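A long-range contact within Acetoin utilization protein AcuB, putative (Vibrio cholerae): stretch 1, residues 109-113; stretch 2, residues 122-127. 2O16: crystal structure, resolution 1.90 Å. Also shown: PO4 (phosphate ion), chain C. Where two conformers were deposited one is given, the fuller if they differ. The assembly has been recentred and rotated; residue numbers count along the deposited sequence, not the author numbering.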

ATOM      1  N   ILE A 109      -3.782  -7.824   6.543  1.00 19.57           N
ATOM      2  CA  ILE A 109      -3.145  -6.665   5.957  1.00 20.34           C
ATOM      3  C   ILE A 109      -3.592  -6.582   4.491  1.00 21.08           C
ATOM      4  O   ILE A 109      -3.308  -7.474   3.704  1.00 21.95           O
ATOM      5  N   GLY A 110      -4.306  -5.534   4.130  1.00 21.97           N
ATOM      6  CA  GLY A 110      -4.746  -5.403   2.738  1.00 22.66           C
ATOM      7  C   GLY A 110      -3.650  -4.947   1.789  1.00 23.07           C
ATOM      8  O   GLY A 110      -3.579  -5.417   0.620  1.00 23.69           O
ATOM      9  N   CYS A 111      -2.766  -4.076   2.297  1.00 22.32           N
ATOM     10  CA  CYS A 111      -1.685  -3.473   1.520  1.00 22.24           C
ATOM     11  C   CYS A 111      -0.383  -3.471   2.301  1.00 20.80           C
ATOM     12  O   CYS A 111      -0.353  -3.049   3.448  1.00 21.51           O
ATOM     13  N   LEU A 112       0.685  -3.942   1.679  1.00 19.52           N
ATOM     14  CA  LEU A 112       1.976  -4.056   2.335  1.00 18.45           C
ATOM     15  C   LEU A 112       3.010  -3.227   1.556  1.00 19.22           C
ATOM     16  O   LEU A 112       3.419  -3.611   0.457  1.00 17.42           O
ATOM     17  N   PRO A 113       3.417  -2.062   2.114  1.00 18.80           N
ATOM     18  CA  PRO A 113       4.522  -1.287   1.537  1.00 18.74           C
ATOM     19  C   PRO A 113       5.802  -2.107   1.535  1.00 18.41           C
ATOM     20  O   PRO A 113       6.025  -2.883   2.449  1.00 18.37           O
ATOM     21  N   GLY A 122       8.050   0.103  -3.341  1.00 18.17           N
ATOM     22  CA  GLY A 122       6.851  -0.440  -3.972  1.00 17.50           C
ATOM     23  C   GLY A 122       5.758  -0.667  -2.951  1.00 17.81           C
ATOM     24  O   GLY A 122       5.964  -0.440  -1.768  1.00 17.37           O
ATOM     25  N   ILE A 123       4.596  -1.129  -3.423  1.00 18.61           N
ATOM     26  CA  ILE A 123       3.526  -1.610  -2.535  1.00 19.03           C
ATOM     27  C   ILE A 123       2.957  -2.909  -3.078  1.00 18.78           C
ATOM     28  O   ILE A 123       2.985  -3.136  -4.293  1.00 18.09           O
ATOM     29  N   ILE A 124       2.458  -3.760  -2.174  1.00 18.36           N
ATOM     30  CA  ILE A 124       1.681  -4.925  -2.585  1.00 19.28           C
ATOM     31  C   ILE A 124       0.232  -4.642  -2.260  1.00 18.65           C
ATOM     32  O   ILE A 124      -0.103  -4.386  -1.099  1.00 19.41           O
ATOM     33  N   THR A 125      -0.640  -4.677  -3.260  1.00 18.67           N
ATOM     34  CA  THR A 125      -2.068  -4.511  -2.995  1.00 19.69           C
ATOM     35  C   THR A 125      -2.869  -5.667  -3.568  1.00 19.47           C
ATOM     36  O   THR A 125      -2.335  -6.493  -4.322  1.00 17.57           O
ATOM     37  N   ASP A 126      -4.163  -5.713  -3.226  1.00 19.52           N
ATOM     38  CA  ASP A 126      -5.033  -6.727  -3.810  0.50 19.10           C
ATOM     39  C   ASP A 126      -4.886  -6.722  -5.350  1.00 19.33           C
ATOM     40  O   ASP A 126      -4.877  -7.792  -5.981  1.00 18.55           O
ATOM     41  N   SER A 127      -4.742  -5.535  -5.952  1.00 19.99           N
ATOM     42  CA  SER A 127      -4.591  -5.459  -7.417  1.00 20.45           C
ATOM     43  C   SER A 127      -3.401  -6.292  -7.927  1.00 18.87           C
ATOM     44  O   SER A 127      -3.479  -6.920  -8.976  1.00 18.49           O
TER

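The two stretches run antiparallel, and the backbone register decides where each side chain goes. Leu112 and Ile124 form the hydrogen-bonded pair: Leu112 N donates to Ile124 O at 2.9 Å, and Ile124 N returns the bond to Leu112 O at 2.8 Å. Both bonds are nearly straight, so the two residues are held squarely side by side, with their side chains on the same face of the sheet. Leu112 adopts chi1 t and chi2 p, Ile124 chi1 m and chi2 t. These conformations bring Leu112 CD2 to 4.0 Å from Ile124 CD1, a van der Waals contact between methyl ends. Branched aliphatic residues suit this position, since both are buried and their polar backbone atoms are already paired.

Pro113 and Ile123 lie on the other face, as a non-hydrogen-bonded pair. Proline has no N-H to donate, and this type of pair asks for none across the strands. Its ring, with C-gamma exo pucker, offers a compact apolar surface. Ile123 has chi1 p and chi2 t; its CG2 lies 4.0 Å from Pro113 CA and 4.5 Å from Pro113 CB, while the end of the side chain, CD1, leads away from stretch 1. Gly122 adds backbone contact alone, its fully extended chain passing close to Pro113.

Cys111, with chi1 t, points sideways. Its sulfur nevertheless reaches stretch 2, with SG 4.1 Å from Ile123 CB and 3.7 Å from Thr125 CG2, a small polarizable group filling a buried, largely apolar site. Its CA also makes a C-H...O contact of 3.2 Å with Ile124 O, the oxygen that accepts from Leu112 N.

Thr125 serves two environments. With chi1 p, its methyl CG2 meets the cysteine sulfur while OG1 is free for polar work at the start of the helix. As N-cap, OG1 accepts a weak bond from Ser127 N at 3.3 Å; a second weak bond runs from Ser127 N to Asp126 OD1 at 2.8 Å.

A phosphate ion, probably from the crystallisation liquor, sits beside this helix start. Thr125 OG1 and Ser127 OG, the latter with chi1 m, each lie 2.9 Å from phosphate O4, and Ser127 OG donates to it. Asp126, with chi1 p, places OD1 2.7 Å from phosphate O2; its OD2 is satisfied elsewhere in the structure. Gly110 has no side chain, but a water bridges the stretches here, donating to Gly110 O and accepting from Asp126 N, both at 2.8 Å from the water oxygen.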

ATOM      1  CB  ILE A 109      -1.585  -6.804   5.993  1.00 20.50           C
ATOM      2  CG1 ILE A 109      -1.057  -7.099   7.423  1.00 21.85           C
ATOM      3  CG2 ILE A 109      -0.915  -5.546   5.417  1.00 21.02           C
ATOM      4  CD1 ILE A 109      -1.174  -5.944   8.391  1.00 22.21           C
ATOM      5  CB  CYS A 111      -2.029  -2.033   1.149  1.00 22.44           C
ATOM      6  SG  CYS A 111      -0.738  -1.113   0.300  1.00 25.94           S
ATOM      7  CB  LEU A 112       2.344  -5.549   2.441  1.00 18.72           C
ATOM      8  CG  LEU A 112       3.576  -6.066   3.188  1.00 21.15           C
ATOM      9  CD1 LEU A 112       3.516  -5.665   4.687  1.00 22.79           C
ATOM     10  CD2 LEU A 112       3.663  -7.607   3.013  1.00 19.73           C
ATOM     11  CB  PRO A 113       4.683  -0.102   2.497  1.00 18.26           C
ATOM     12  CG  PRO A 113       3.371  -0.043   3.275  1.00 20.06           C
ATOM     13  CD  PRO A 113       2.846  -1.435   3.322  1.00 19.12           C
ATOM     14  CB  ILE A 123       2.352  -0.591  -2.365  1.00 19.34           C
ATOM     15  CG1 ILE A 123       1.735  -0.209  -3.738  1.00 18.68           C
ATOM     16  CG2 ILE A 123       2.847   0.639  -1.541  1.00 21.97           C
ATOM     17  CD1 ILE A 123       0.442   0.706  -3.654  1.00 21.82           C
ATOM     18  CB  ILE A 124       2.078  -6.207  -1.813  1.00 18.23           C
ATOM     19  CG1 ILE A 124       3.580  -6.499  -1.934  1.00 19.59           C
ATOM     20  CG2 ILE A 124       1.204  -7.395  -2.303  1.00 20.32           C
ATOM     21  CD1 ILE A 124       4.019  -7.647  -1.018  1.00 21.47           C
ATOM     22  CB  THR A 125      -2.674  -3.231  -3.623  1.00 20.69           C
ATOM     23  OG1 THR A 125      -2.493  -3.285  -5.029  1.00 24.29           O
ATOM     24  CG2 THR A 125      -2.031  -1.949  -3.040  1.00 21.98           C
ATOM     25  CB  ASP A 126      -6.490  -6.563  -3.331  0.50 18.36           C
ATOM     26  CG  ASP A 126      -6.956  -5.104  -3.320  0.50 16.34           C
ATOM     27  OD1 ASP A 126      -6.415  -4.282  -4.086  0.50 15.63           O
ATOM     28  OD2 ASP A 126      -7.877  -4.783  -2.548  0.50 18.09           O
ATOM     29  CB  SER A 127      -4.516  -4.009  -7.925  1.00 21.53           C
ATOM     30  OG  SER A 127      -5.627  -3.268  -7.420  1.00 24.35           O
TER
HETATM   31  P   PO4 C   1      -5.660  -0.739  -4.432  1.00 24.81           P
HETATM   32  O1  PO4 C   1      -5.026   0.402  -3.675  1.00 20.35           O
HETATM   33  O2  PO4 C   1      -6.176  -1.706  -3.384  1.00 26.39           O
HETATM   34  O3  PO4 C   1      -6.840  -0.132  -5.156  1.00 25.01           O
HETATM   35  O4  PO4 C   1      -4.726  -1.429  -5.410  1.00 24.24           O
HETATM   36  O   HOH W   1      -4.857  -3.820  -1.309  1.00 32.19           O